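PDB 5B3T: biliverdin reductase from Synechocystis sp., which probably reduces biliverdin, a linear tetrapyrrole of the heme-degrading pathway, with NADPH as the hydride donor. Local coordinates for residues A[90-95]-A[111-116]; A[105-110]-A[115-120]; A[179-184]-A[206-211]; A[187-192]-A[226-231]. One frame throughout, in Å; residues are numbered along the deposited sequence.

Contact 1 of 4, residues A[90-95]-A[111-116]; sequences IAEAAL and YAMGKK
Glu92 meets Lys116 and Met113 where two helices of the nucleotide-binding Rossmann domain, 87-96 and 111-124, lie next to each other on the protein surface. The alpha carbons of Glu92 and Lys116 are the nearest pair across the two segments at 8.5 Å, a separation spanned by side chains alone.

The charged interaction joins Glu92 OE2 to Lys116 NZ at 3.6 Å. Lys116 CE is slightly nearer to the same oxygen, so the ammonium group is not the closest part of the lysine and the pair is a long, weak salt bridge. Lys116 reaches this far because its chain is extended throughout, with CG anti to the backbone N (chi1 -177°). Its exposed position suggests that solvent weakens the pair further.

The apolar part belongs to Met113, whose chain bends at chi2 (61°) and carries the terminal methyl across to Glu92. The two side chains cross at about a right angle, and CE of Met113 comes 4.0 Å from CB of Glu92. Beside it, Ala91 and Glu92 also pack on Leu117, while Leu95 touches Leu120 and Ala121, continuing the interface along helix 111-124. The two carboxylate oxygens of Glu92 thus have different neighbours: OE2 faces the lysine, whereas OE1 lies 3.3 Å from Met113 CE.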
loop_
_atom_site.group_PDB
_atom_site.type_symbol
_atom_site.label_atom_id
_atom_site.label_comp_id
_atom_site.label_asym_id
_atom_site.label_seq_id
_atom_site.Cartn_x
_atom_site.Cartn_y
_atom_site.Cartn_z
ATOM N N ILE A 90 -0.613 6.084 14.287
ATOM C CA ILE A 90 -2.040 5.845 14.476
ATOM C C ILE A 90 -2.292 4.389 14.849
ATOM O O ILE A 90 -3.134 4.090 15.704
ATOM C CB ILE A 90 -2.826 6.254 13.216
ATOM C CG1 ILE A 90 -2.646 7.746 12.933
ATOM C CG2 ILE A 90 -4.305 5.949 13.385
ATOM C CD1 ILE A 90 -3.385 8.222 11.698
ATOM N N ALA A 91 -1.561 3.463 14.225
ATOM C CA ALA A 91 -1.732 2.049 14.545
ATOM C C ALA A 91 -1.359 1.756 15.993
ATOM O O ALA A 91 -2.068 1.017 16.684
ATOM C CB ALA A 91 -0.898 1.192 13.594
ATOM N N GLU A 92 -0.247 2.321 16.471
ATOM C CA GLU A 92 0.144 2.100 17.860
ATOM C C GLU A 92 -0.883 2.681 18.821
ATOM O O GLU A 92 -1.238 2.044 19.821
ATOM C CB GLU A 92 1.523 2.701 18.133
ATOM C CG GLU A 92 1.938 2.592 19.593
ATOM C CD GLU A 92 3.374 3.010 19.841
ATOM O OE1 GLU A 92 3.866 3.914 19.135
ATOM O OE2 GLU A 92 4.009 2.433 20.747
ATOM N N ALA A 93 -1.374 3.890 18.536
ATOM C CA ALA A 93 -2.367 4.505 19.411
ATOM C C ALA A 93 -3.660 3.702 19.425
ATOM O O ALA A 93 -4.268 3.507 20.484
ATOM C CB ALA A 93 -2.632 5.946 18.974
ATOM N N ALA A 94 -4.093 3.221 18.256
ATOM C CA ALA A 94 -5.325 2.441 18.183
ATOM C C ALA A 94 -5.194 1.122 18.932
ATOM O O ALA A 94 -6.128 0.701 19.625
ATOM C CB ALA A 94 -5.701 2.193 16.723
ATOM N N LEU A 95 -4.046 0.449 18.802
ATOM C CA LEU A 95 -3.837 -0.795 19.535
ATOM C C LEU A 95 -3.799 -0.550 21.037
ATOM O O LEU A 95 -4.354 -1.332 21.817
ATOM C CB LEU A 95 -2.545 -1.470 19.074
ATOM C CG LEU A 95 -2.551 -2.087 17.675
ATOM C CD1 LEU A 95 -1.150 -2.529 17.273
ATOM C CD2 LEU A 95 -3.525 -3.253 17.618
ATOM N N TYR A 111 11.281 -1.019 10.093
ATOM C CA TYR A 111 11.044 -2.413 10.458
ATOM C C TYR A 111 10.849 -2.565 11.961
ATOM O O TYR A 111 9.989 -3.332 12.410
ATOM C CB TYR A 111 12.212 -3.276 9.972
ATOM C CG TYR A 111 12.031 -4.766 10.150
ATOM C CD1 TYR A 111 11.348 -5.519 9.206
ATOM C CD2 TYR A 111 12.563 -5.423 11.253
ATOM C CE1 TYR A 111 11.187 -6.885 9.360
ATOM C CE2 TYR A 111 12.410 -6.790 11.414
ATOM C CZ TYR A 111 11.720 -7.515 10.467
ATOM O OH TYR A 111 11.565 -8.872 10.628
ATOM N N ALA A 112 11.634 -1.831 12.754
ATOM C CA ALA A 112 11.525 -1.920 14.207
ATOM C C ALA A 112 10.143 -1.497 14.690
ATOM O O ALA A 112 9.562 -2.142 15.571
ATOM C CB ALA A 112 12.606 -1.063 14.867
ATOM N N MET A 113 9.600 -0.414 14.129
ATOM C CA MET A 113 8.251 -0.001 14.501
ATOM C C MET A 113 7.221 -1.033 14.060
ATOM O O MET A 113 6.283 -1.340 14.805
ATOM C CB MET A 113 7.936 1.369 13.905
ATOM C CG MET A 113 6.566 1.906 14.285
ATOM S SD MET A 113 6.374 2.128 16.065
ATOM C CE MET A 113 4.951 3.217 16.118
ATOM N N GLY A 114 7.384 -1.587 12.856
ATOM C CA GLY A 114 6.474 -2.626 12.405
ATOM C C GLY A 114 6.485 -3.841 13.311
ATOM O O GLY A 114 5.440 -4.442 13.573
ATOM N N LYS A 115 7.666 -4.215 13.808
ATOM C CA LYS A 115 7.751 -5.329 14.746
ATOM C C LYS A 115 7.172 -4.949 16.104
ATOM O O LYS A 115 6.524 -5.772 16.760
ATOM C CB LYS A 115 9.202 -5.782 14.886
ATOM C CG LYS A 115 9.808 -6.299 13.597
ATOM C CD LYS A 115 9.189 -7.622 13.181
ATOM C CE LYS A 115 9.661 -8.746 14.088
ATOM N NZ LYS A 115 8.974 -10.029 13.787
ATOM N N LYS A 116 7.402 -3.708 16.541
ATOM C CA LYS A 116 6.818 -3.242 17.795
ATOM C C LYS A 116 5.297 -3.246 17.722
ATOM O O LYS A 116 4.621 -3.563 18.708
ATOM C CB LYS A 116 7.343 -1.845 18.125
ATOM C CG LYS A 116 6.847 -1.280 19.450
ATOM C CD LYS A 116 7.423 0.107 19.700
ATOM C CE LYS A 116 6.944 0.675 21.025
ATOM N NZ LYS A 116 7.532 2.016 21.300
#

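Contact 2 of 4, residues A[105-110]-A[115-120]; sequences YPLALT and KKLQQL
In the Rossmann domain, the loop leaving strand 100-104 turns back against the helix that follows it, 111-124, and this contact is the buried packing between the two. The loop begins with Tyr105, an NADP(+)-binding residue, followed by a cis peptide bond before Pro106. Leu107 and Ala108 then face the helix, and the alpha carbons of Ala108 and Leu117 mark the nearest backbone approach at 8.4 Å.

A single methyl group, CD1 of Leu117, makes all the close approaches from the helix. It touches CD1 of Leu107 at 3.7 Å, the two leucine side chains running antiparallel alongside one another. The same methyl lies 4.1 Å from CB of Ala108, so it rests against both consecutive loop residues. Leu117 has its CG anti to the carbonyl carbon (chi1 -67°), which directs the branch at the loop. Val130 and Leu128 of strand 128-131 extend this apolar cluster, touching Leu107 and Leu117 respectively.

Thr110 is the N-cap of helix 111-124, its OG1 bonded to the backbone N of Met113. Within the helix, Lys115 NZ bonds to Gln118 OE1 at 2.9 Å, lying in the carbonyl plane on a lone pair. Leu117 CD1 also meets the loop backbone, approaching the carbonyl O of Leu107 to 3.7 Å.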
loop_
_atom_site.group_PDB
_atom_site.type_symbol
_atom_site.label_atom_id
_atom_site.label_comp_id
_atom_site.label_asym_id
_atom_site.label_seq_id
_atom_site.Cartn_x
_atom_site.Cartn_y
_atom_site.Cartn_z
ATOM N N TYR A 105 -1.238 -0.535 3.324
ATOM C CA TYR A 105 0.210 -0.350 3.402
ATOM C C TYR A 105 0.559 1.091 3.022
ATOM O O TYR A 105 -0.012 1.627 2.077
ATOM C CB TYR A 105 0.922 -1.348 2.487
ATOM C CG TYR A 105 2.411 -1.418 2.706
ATOM C CD1 TYR A 105 2.949 -2.241 3.687
ATOM C CD2 TYR A 105 3.281 -0.651 1.941
ATOM C CE1 TYR A 105 4.311 -2.303 3.896
ATOM C CE2 TYR A 105 4.646 -0.704 2.147
ATOM C CZ TYR A 105 5.155 -1.533 3.123
ATOM O OH TYR A 105 6.514 -1.590 3.327
ATOM N N PRO A 106 1.500 1.728 3.743
ATOM C CA PRO A 106 2.519 1.251 4.689
ATOM C C PRO A 106 2.042 0.831 6.074
ATOM O O PRO A 106 1.014 1.294 6.572
ATOM C CB PRO A 106 3.441 2.461 4.820
ATOM C CG PRO A 106 2.515 3.614 4.691
ATOM C CD PRO A 106 1.489 3.200 3.666
ATOM N N LEU A 107 2.833 -0.047 6.696
ATOM C CA LEU A 107 2.593 -0.455 8.074
ATOM C C LEU A 107 3.243 0.508 9.061
ATOM O O LEU A 107 2.632 0.865 10.075
ATOM C CB LEU A 107 3.112 -1.880 8.288
ATOM C CG LEU A 107 3.347 -2.395 9.712
ATOM C CD1 LEU A 107 2.053 -2.413 10.510
ATOM C CD2 LEU A 107 3.968 -3.788 9.660
ATOM N N ALA A 108 4.470 0.941 8.783
ATOM C CA ALA A 108 5.210 1.817 9.686
ATOM C C ALA A 108 6.387 2.412 8.920
ATOM O O ALA A 108 6.627 2.084 7.753
ATOM C CB ALA A 108 5.682 1.063 10.931
ATOM N N LEU A 109 7.129 3.291 9.597
ATOM C CA LEU A 109 8.265 3.961 8.976
ATOM C C LEU A 109 9.526 3.104 8.992
ATOM O O LEU A 109 10.393 3.272 8.126
ATOM C CB LEU A 109 8.535 5.293 9.679
ATOM C CG LEU A 109 7.484 6.391 9.501
ATOM C CD1 LEU A 109 7.697 7.507 10.516
ATOM C CD2 LEU A 109 7.537 6.937 8.083
ATOM N N THR A 110 9.661 2.205 9.966
ATOM C CA THR A 110 10.840 1.357 10.080
ATOM C C THR A 110 10.413 -0.060 10.428
ATOM O O THR A 110 9.335 -0.280 10.986
ATOM C CB THR A 110 11.824 1.861 11.152
ATOM O OG1 THR A 110 11.254 1.673 12.452
ATOM C CG2 THR A 110 12.148 3.335 10.956
ATOM N N LYS A 115 7.666 -4.215 13.808
ATOM C CA LYS A 115 7.751 -5.329 14.746
ATOM C C LYS A 115 7.172 -4.949 16.104
ATOM O O LYS A 115 6.524 -5.772 16.760
ATOM C CB LYS A 115 9.202 -5.782 14.886
ATOM C CG LYS A 115 9.808 -6.299 13.597
ATOM C CD LYS A 115 9.189 -7.622 13.181
ATOM C CE LYS A 115 9.661 -8.746 14.088
ATOM N NZ LYS A 115 8.974 -10.029 13.787
ATOM N N LYS A 116 7.402 -3.708 16.541
ATOM C CA LYS A 116 6.818 -3.242 17.795
ATOM C C LYS A 116 5.297 -3.246 17.722
ATOM O O LYS A 116 4.621 -3.563 18.708
ATOM C CB LYS A 116 7.343 -1.845 18.125
ATOM C CG LYS A 116 6.847 -1.280 19.450
ATOM C CD LYS A 116 7.423 0.107 19.700
ATOM C CE LYS A 116 6.944 0.675 21.025
ATOM N NZ LYS A 116 7.532 2.016 21.300
ATOM N N LEU A 117 4.741 -2.909 16.556
ATOM C CA LEU A 117 3.293 -2.977 16.373
ATOM C C LEU A 117 2.800 -4.417 16.393
ATOM O O LEU A 117 1.740 -4.709 16.960
ATOM C CB LEU A 117 2.893 -2.304 15.059
ATOM C CG LEU A 117 3.078 -0.794 14.940
ATOM C CD1 LEU A 117 2.770 -0.329 13.524
ATOM C CD2 LEU A 117 2.187 -0.096 15.938
ATOM N N GLN A 118 3.544 -5.324 15.758
ATOM C CA GLN A 118 3.159 -6.731 15.734
ATOM C C GLN A 118 3.120 -7.311 17.144
ATOM O O GLN A 118 2.167 -8.002 17.520
ATOM C CB GLN A 118 4.134 -7.511 14.852
ATOM C CG GLN A 118 3.914 -9.010 14.816
ATOM C CD GLN A 118 5.057 -9.734 14.133
ATOM O OE1 GLN A 118 6.228 -9.418 14.357
ATOM N NE2 GLN A 118 4.727 -10.704 13.289
ATOM N N GLN A 119 4.154 -7.030 17.940
ATOM C CA GLN A 119 4.189 -7.509 19.319
ATOM C C GLN A 119 3.067 -6.895 20.148
ATOM O O GLN A 119 2.429 -7.583 20.952
ATOM C CB GLN A 119 5.551 -7.197 19.940
ATOM C CG GLN A 119 5.710 -7.650 21.386
ATOM C CD GLN A 119 5.446 -9.129 21.574
ATOM O OE1 GLN A 119 4.665 -9.527 22.437
ATOM N NE2 GLN A 119 6.101 -9.954 20.766
ATOM N N LEU A 120 2.811 -5.596 19.963
ATOM C CA LEU A 120 1.775 -4.923 20.740
ATOM C C LEU A 120 0.396 -5.501 20.448
ATOM O O LEU A 120 -0.407 -5.706 21.366
ATOM C CB LEU A 120 1.801 -3.421 20.452
ATOM C CG LEU A 120 0.682 -2.590 21.084
ATOM C CD1 LEU A 120 0.752 -2.651 22.604
ATOM C CD2 LEU A 120 0.735 -1.151 20.597
#

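Contact 3 of 4, residues A[179-184]-A[206-211]; sequences GFPLVA and CRFWDQ
Pro181 sets the CG-CD edge of its ring against Cys206 and Phe208, two residues on strand 199-210 whose side chains both reach the loop before helix 183-189. This places the contact in the C-terminal alpha/beta domain of this Gfo/Idh/MocA family member.

The tight part centres on one proline carbon. CG of Pro181 stands 3.6 Å from CZ of Phe208 and 3.9 Å from SG of Cys206. The adjoining CD takes part as well, lying 4.0 Å from the same sulfur. Pro181 and Phe208 approach from opposite directions, the proline coming obliquely to the far end of the phenyl ring. In Cys206, SG is anti to the backbone N (chi1 -161°) and so comes up to the CG-CD edge of the proline. Pro181 itself is presented by a type I beta turn from Phe180 to Val183, closed by a bond of 3.2 Å from Val183 N to Phe180 O.

The loose side is the rest of the strand. Arg207 and Trp209 alternate with Cys206 and Phe208, and their side chains do not meet the turn; instead the exposed Arg207 lays its guanidinium over a face of the Trp209 ring, with NE 3.3 Å above the ring plane and offset toward its rim. Asp210, farther along the strand, is also exposed.

Around the contact, Tyr238 of strand 233-241 touches Pro181, and Phe208 meets His175 edge-to-face. Helix 309-325 adds Cys325 against Cys206 and Phe180, so the turn is held between that helix and the large mixed sheet, whose outermost strand 199-210 pairs with strand 217-228.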
loop_
_atom_site.group_PDB
_atom_site.type_symbol
_atom_site.label_atom_id
_atom_site.label_comp_id
_atom_site.label_asym_id
_atom_site.label_seq_id
_atom_site.Cartn_x
_atom_site.Cartn_y
_atom_site.Cartn_z
ATOM N N GLY A 179 7.417 10.751 2.979
ATOM C CA GLY A 179 8.426 9.782 3.345
ATOM C C GLY A 179 9.231 9.289 2.156
ATOM O O GLY A 179 9.212 9.860 1.061
ATOM N N PHE A 180 9.953 8.199 2.394
ATOM C CA PHE A 180 10.817 7.610 1.379
ATOM C C PHE A 180 10.009 7.279 0.127
ATOM O O PHE A 180 9.078 6.464 0.199
ATOM C CB PHE A 180 11.500 6.357 1.920
ATOM C CG PHE A 180 12.532 5.779 0.991
ATOM C CD1 PHE A 180 13.508 6.589 0.431
ATOM C CD2 PHE A 180 12.534 4.429 0.688
ATOM C CE1 PHE A 180 14.462 6.065 -0.425
ATOM C CE2 PHE A 180 13.488 3.898 -0.166
ATOM C CZ PHE A 180 14.453 4.718 -0.722
ATOM N N PRO A 181 10.326 7.879 -1.025
ATOM C CA PRO A 181 9.417 7.787 -2.181
ATOM C C PRO A 181 9.206 6.378 -2.715
ATOM O O PRO A 181 8.177 6.131 -3.354
ATOM C CB PRO A 181 10.099 8.677 -3.231
ATOM C CG PRO A 181 10.963 9.611 -2.437
ATOM C CD PRO A 181 11.443 8.805 -1.267
ATOM N N LEU A 182 10.128 5.450 -2.479
ATOM C CA LEU A 182 10.041 4.115 -3.054
ATOM C C LEU A 182 9.308 3.116 -2.165
ATOM O O LEU A 182 9.293 1.924 -2.486
ATOM C CB LEU A 182 11.441 3.588 -3.374
ATOM C CG LEU A 182 12.092 4.135 -4.644
ATOM C CD1 LEU A 182 13.588 3.865 -4.637
ATOM C CD2 LEU A 182 11.437 3.527 -5.877
ATOM N N VAL A 183 8.686 3.571 -1.075
ATOM C CA VAL A 183 8.070 2.643 -0.125
ATOM C C VAL A 183 6.993 1.806 -0.806
ATOM O O VAL A 183 6.967 0.575 -0.682
ATOM C CB VAL A 183 7.507 3.413 1.083
ATOM C CG1 VAL A 183 6.524 2.542 1.854
ATOM C CG2 VAL A 183 8.641 3.871 1.989
ATOM N N ALA A 184 6.091 2.458 -1.543
ATOM C CA ALA A 184 4.981 1.734 -2.154
ATOM C C ALA A 184 5.456 0.839 -3.292
ATOM O O ALA A 184 5.010 -0.308 -3.414
ATOM C CB ALA A 184 3.921 2.717 -2.649
ATOM N N CYS A 206 18.302 8.512 -4.966
ATOM C CA CYS A 206 17.123 9.348 -4.784
ATOM C C CYS A 206 17.512 10.799 -5.022
ATOM O O CYS A 206 18.403 11.322 -4.346
ATOM C CB CYS A 206 16.532 9.164 -3.382
ATOM S SG CYS A 206 14.816 9.698 -3.212
ATOM N N ARG A 207 16.850 11.441 -5.980
ATOM C CA ARG A 207 17.106 12.831 -6.328
ATOM C C ARG A 207 15.833 13.642 -6.139
ATOM O O ARG A 207 14.753 13.216 -6.561
ATOM C CB ARG A 207 17.605 12.955 -7.773
ATOM C CG ARG A 207 17.767 14.392 -8.238
ATOM C CD ARG A 207 18.379 14.493 -9.627
ATOM N NE ARG A 207 18.576 15.889 -10.008
ATOM C CZ ARG A 207 19.138 16.289 -11.145
ATOM N NH1 ARG A 207 19.564 15.397 -12.028
ATOM N NH2 ARG A 207 19.273 17.583 -11.397
ATOM N N PHE A 208 15.962 14.808 -5.509
ATOM C CA PHE A 208 14.843 15.710 -5.290
ATOM C C PHE A 208 15.096 17.055 -5.958
ATOM O O PHE A 208 16.238 17.517 -6.057
ATOM C CB PHE A 208 14.583 15.936 -3.794
ATOM C CG PHE A 208 14.038 14.733 -3.080
ATOM C CD1 PHE A 208 12.680 14.459 -3.101
ATOM C CD2 PHE A 208 14.878 13.887 -2.374
ATOM C CE1 PHE A 208 12.168 13.354 -2.438
ATOM C CE2 PHE A 208 14.373 12.781 -1.706
ATOM C CZ PHE A 208 13.015 12.514 -1.739
ATOM N N TRP A 209 14.011 17.672 -6.421
ATOM C CA TRP A 209 13.985 19.073 -6.832
ATOM C C TRP A 209 13.156 19.815 -5.791
ATOM O O TRP A 209 11.936 19.635 -5.723
ATOM C CB TRP A 209 13.377 19.243 -8.224
ATOM C CG TRP A 209 14.208 18.760 -9.382
ATOM C CD1 TRP A 209 14.906 19.532 -10.267
ATOM C CD2 TRP A 209 14.395 17.401 -9.803
ATOM N NE1 TRP A 209 15.526 18.738 -11.201
ATOM C CE2 TRP A 209 15.229 17.426 -10.940
ATOM C CE3 TRP A 209 13.948 16.165 -9.324
ATOM C CZ2 TRP A 209 15.622 16.266 -11.604
ATOM C CZ3 TRP A 209 14.340 15.014 -9.986
ATOM C CH2 TRP A 209 15.168 15.073 -11.112
ATOM N N ASP A 210 13.807 20.640 -4.979
ATOM C CA ASP A 210 13.111 21.305 -3.886
ATOM C C ASP A 210 12.268 22.472 -4.385
ATOM O O ASP A 210 12.581 23.110 -5.394
ATOM C CB ASP A 210 14.103 21.810 -2.837
ATOM C CG ASP A 210 14.582 20.714 -1.909
ATOM O OD1 ASP A 210 14.003 19.607 -1.940
ATOM O OD2 ASP A 210 15.536 20.963 -1.141
ATOM N N GLN A 211 11.186 22.740 -3.664
ATOM C CA GLN A 211 10.427 23.970 -3.828
ATOM C C GLN A 211 11.153 25.102 -3.109
ATOM O O GLN A 211 12.119 24.868 -2.380
ATOM C CB GLN A 211 9.010 23.779 -3.286
ATOM C CG GLN A 211 8.122 22.847 -4.094
ATOM C CD GLN A 211 7.546 23.511 -5.338
ATOM O OE1 GLN A 211 8.073 24.510 -5.821
ATOM N NE2 GLN A 211 6.454 22.954 -5.859
#

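Contact 4 of 4, residues A[187-192]-A[226-231]; sequences SRISRF and LQFNNG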
loop_
_atom_site.group_PDB
_atom_site.type_symbol
_atom_site.label_atom_id
_atom_site.label_comp_id
_atom_site.label_asym_id
_atom_site.label_seq_id
_atom_site.Cartn_x
_atom_site.Cartn_y
_atom_site.Cartn_z
ATOM N N SER A 187 7.145 -2.254 -2.032
ATOM C CA SER A 187 6.171 -3.212 -1.523
ATOM C C SER A 187 5.647 -4.099 -2.643
ATOM O O SER A 187 5.498 -5.313 -2.464
ATOM C CB SER A 187 5.021 -2.477 -0.835
ATOM O OG SER A 187 3.985 -3.375 -0.471
ATOM N N ARG A 188 5.380 -3.512 -3.811
ATOM C CA ARG A 188 4.890 -4.289 -4.944
ATOM C C ARG A 188 5.914 -5.326 -5.388
ATOM O O ARG A 188 5.574 -6.492 -5.623
ATOM C CB ARG A 188 4.534 -3.356 -6.103
ATOM C CG ARG A 188 3.316 -2.479 -5.853
ATOM C CD ARG A 188 2.048 -3.107 -6.426
ATOM N NE ARG A 188 1.783 -4.434 -5.876
ATOM C CZ ARG A 188 0.882 -4.679 -4.930
ATOM N NH1 ARG A 188 0.146 -3.689 -4.444
ATOM N NH2 ARG A 188 0.704 -5.914 -4.480
ATOM N N ILE A 189 7.180 -4.919 -5.503
ATOM C CA ILE A 189 8.196 -5.808 -6.052
ATOM C C ILE A 189 8.600 -6.901 -5.067
ATOM O O ILE A 189 9.229 -7.887 -5.468
ATOM C CB ILE A 189 9.425 -4.989 -6.494
ATOM C CG1 ILE A 189 10.219 -5.740 -7.565
ATOM C CG2 ILE A 189 10.324 -4.673 -5.303
ATOM C CD1 ILE A 189 9.442 -5.990 -8.842
ATOM N N SER A 190 8.244 -6.765 -3.791
ATOM C CA SER A 190 8.732 -7.658 -2.748
ATOM C C SER A 190 7.758 -8.772 -2.396
ATOM O O SER A 190 8.076 -9.604 -1.541
ATOM C CB SER A 190 9.053 -6.861 -1.481
ATOM O OG SER A 190 7.862 -6.481 -0.813
ATOM N N ARG A 191 6.583 -8.816 -3.024
ATOM C CA ARG A 191 5.539 -9.759 -2.644
ATOM C C ARG A 191 5.490 -10.975 -3.561
ATOM O O ARG A 191 4.437 -11.608 -3.703
ATOM C CB ARG A 191 4.190 -9.047 -2.592
ATOM C CG ARG A 191 4.148 -8.005 -1.487
ATOM C CD ARG A 191 2.948 -7.086 -1.582
ATOM N NE ARG A 191 3.014 -6.038 -0.565
ATOM C CZ ARG A 191 2.453 -6.128 0.637
ATOM N NH1 ARG A 191 1.779 -7.219 0.976
ATOM N NH2 ARG A 191 2.565 -5.128 1.500
ATOM N N PHE A 192 6.622 -11.322 -4.175
ATOM C CA PHE A 192 6.782 -12.577 -4.901
ATOM C C PHE A 192 7.926 -13.414 -4.325
ATOM O O PHE A 192 8.506 -14.240 -5.042
ATOM C CB PHE A 192 7.011 -12.307 -6.393
ATOM C CG PHE A 192 6.010 -11.358 -7.010
ATOM C CD1 PHE A 192 4.756 -11.799 -7.408
ATOM C CD2 PHE A 192 6.332 -10.021 -7.187
ATOM C CE1 PHE A 192 3.846 -10.919 -7.977
ATOM C CE2 PHE A 192 5.425 -9.141 -7.750
ATOM C CZ PHE A 192 4.183 -9.591 -8.145
ATOM N N LEU A 226 17.701 -4.032 -7.943
ATOM C CA LEU A 226 17.662 -5.119 -6.977
ATOM C C LEU A 226 18.156 -6.412 -7.608
ATOM O O LEU A 226 17.866 -6.700 -8.773
ATOM C CB LEU A 226 16.241 -5.335 -6.448
ATOM C CG LEU A 226 15.466 -4.130 -5.914
ATOM C CD1 LEU A 226 14.062 -4.549 -5.516
ATOM C CD2 LEU A 226 16.184 -3.496 -4.738
ATOM N N GLN A 227 18.890 -7.193 -6.822
ATOM C CA GLN A 227 19.271 -8.546 -7.197
ATOM C C GLN A 227 18.662 -9.513 -6.194
ATOM O O GLN A 227 18.904 -9.399 -4.987
ATOM C CB GLN A 227 20.791 -8.700 -7.266
ATOM C CG GLN A 227 21.423 -7.810 -8.320
ATOM C CD GLN A 227 22.911 -8.032 -8.468
ATOM O OE1 GLN A 227 23.686 -7.080 -8.544
ATOM N NE2 GLN A 227 23.319 -9.293 -8.516
ATOM N N PHE A 228 17.864 -10.447 -6.693
ATOM C CA PHE A 228 17.208 -11.445 -5.866
ATOM C C PHE A 228 18.049 -12.710 -5.793
ATOM O O PHE A 228 18.979 -12.921 -6.577
ATOM C CB PHE A 228 15.818 -11.781 -6.404
ATOM C CG PHE A 228 14.823 -10.673 -6.243
ATOM C CD1 PHE A 228 14.897 -9.541 -7.040
ATOM C CD2 PHE A 228 13.807 -10.764 -5.307
ATOM C CE1 PHE A 228 13.982 -8.517 -6.904
ATOM C CE2 PHE A 228 12.884 -9.741 -5.164
ATOM C CZ PHE A 228 12.973 -8.615 -5.966
ATOM N N ASN A 229 17.694 -13.566 -4.837
ATOM C CA ASN A 229 18.526 -14.725 -4.550
ATOM C C ASN A 229 18.440 -15.777 -5.637
ATOM O O ASN A 229 19.426 -16.474 -5.900
ATOM C CB ASN A 229 18.137 -15.324 -3.206
ATOM C CG ASN A 229 18.968 -14.778 -2.093
ATOM O OD1 ASN A 229 20.189 -14.776 -2.194
ATOM N ND2 ASN A 229 18.327 -14.294 -1.035
ATOM N N ASN A 230 17.281 -15.917 -6.269
ATOM C CA ASN A 230 17.117 -16.877 -7.345
ATOM C C ASN A 230 17.501 -16.299 -8.705
ATOM O O ASN A 230 17.161 -16.888 -9.737
ATOM C CB ASN A 230 15.682 -17.403 -7.352
ATOM C CG ASN A 230 15.278 -17.988 -6.012
ATOM O OD1 ASN A 230 16.118 -18.198 -5.136
ATOM N ND2 ASN A 230 13.989 -18.248 -5.845
ATOM N N GLY A 231 18.200 -15.161 -8.724
ATOM C CA GLY A 231 18.837 -14.640 -9.916
ATOM C C GLY A 231 18.186 -13.410 -10.516
ATOM O O GLY A 231 18.801 -12.762 -11.374
#
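Ser187 OG is gripped by two nitrogens of Arg191, NE at 2.8 Å and NH2 at 3.0 Å. The oxygen lies almost in the guanidinium plane, and the N-H...acceptor angles of 152° and 140° make the NE bond the straighter of the two. The side-on grip restricts rotation of the arginine's flat end, and Ser187 OG has a further partner in His132 ND1. Arg191 also makes a cation-pi interaction with Tyr105, a residue that binds NADP(+), though no cofactor is present here.

Ser190 OG bonds back to Ser187 O at 3.1 Å, approaching from above the carbonyl plane and away from its lone pairs.

The contact with segment 226-231 is apolar and falls to Ile189 of helix 183-189. In this alpha/beta domain the helix packs across the mixed sheet, here against strand 217-228. CG2 of Ile189 meets CD1 of Leu226 at 3.7 Å, each side chain passing beside the other and pointing the opposite way. With CG1 of Ile189 anti to the backbone N (chi1 -156°), CG2 is the branch that makes this touch. Phe228 comes in with CZ, 4.3 Å from CG1 of Ile189. Val236 of the adjacent strand 233-241 touches both Ile189 and Leu226, while Cys321 of helix 309-325 touches Leu226. The nearest approach to Phe228 is by backbone, with Ile189 O standing 3.8 Å from CZ, oblique to the ring.

How the contacts relate
From the N terminus, contact 1 comes first, joining helices 87-96 and 111-124 around strand 100-104. Contact 2 folds 105-110 back on 115-120, just four residues further along, and ends on the same helix as contact 1; the two share Lys115 and Lys116, and Met113 CG packs 3.6 Å from Ala108 CB. Both lie within the Rossmann domain. Contacts 3 and 4 follow in the C-terminal domain and cross, their segments alternating: 179-184 and 187-192 at the two ends of helix 183-189 reach neighbouring strands, 199-210 and 217-228, at points about 21 Å apart between contact centres. Tyr105 bridges the domains, its CE2 touching Val183 CG1 at 3.8 Å and Ser187 CB at 3.5 Å.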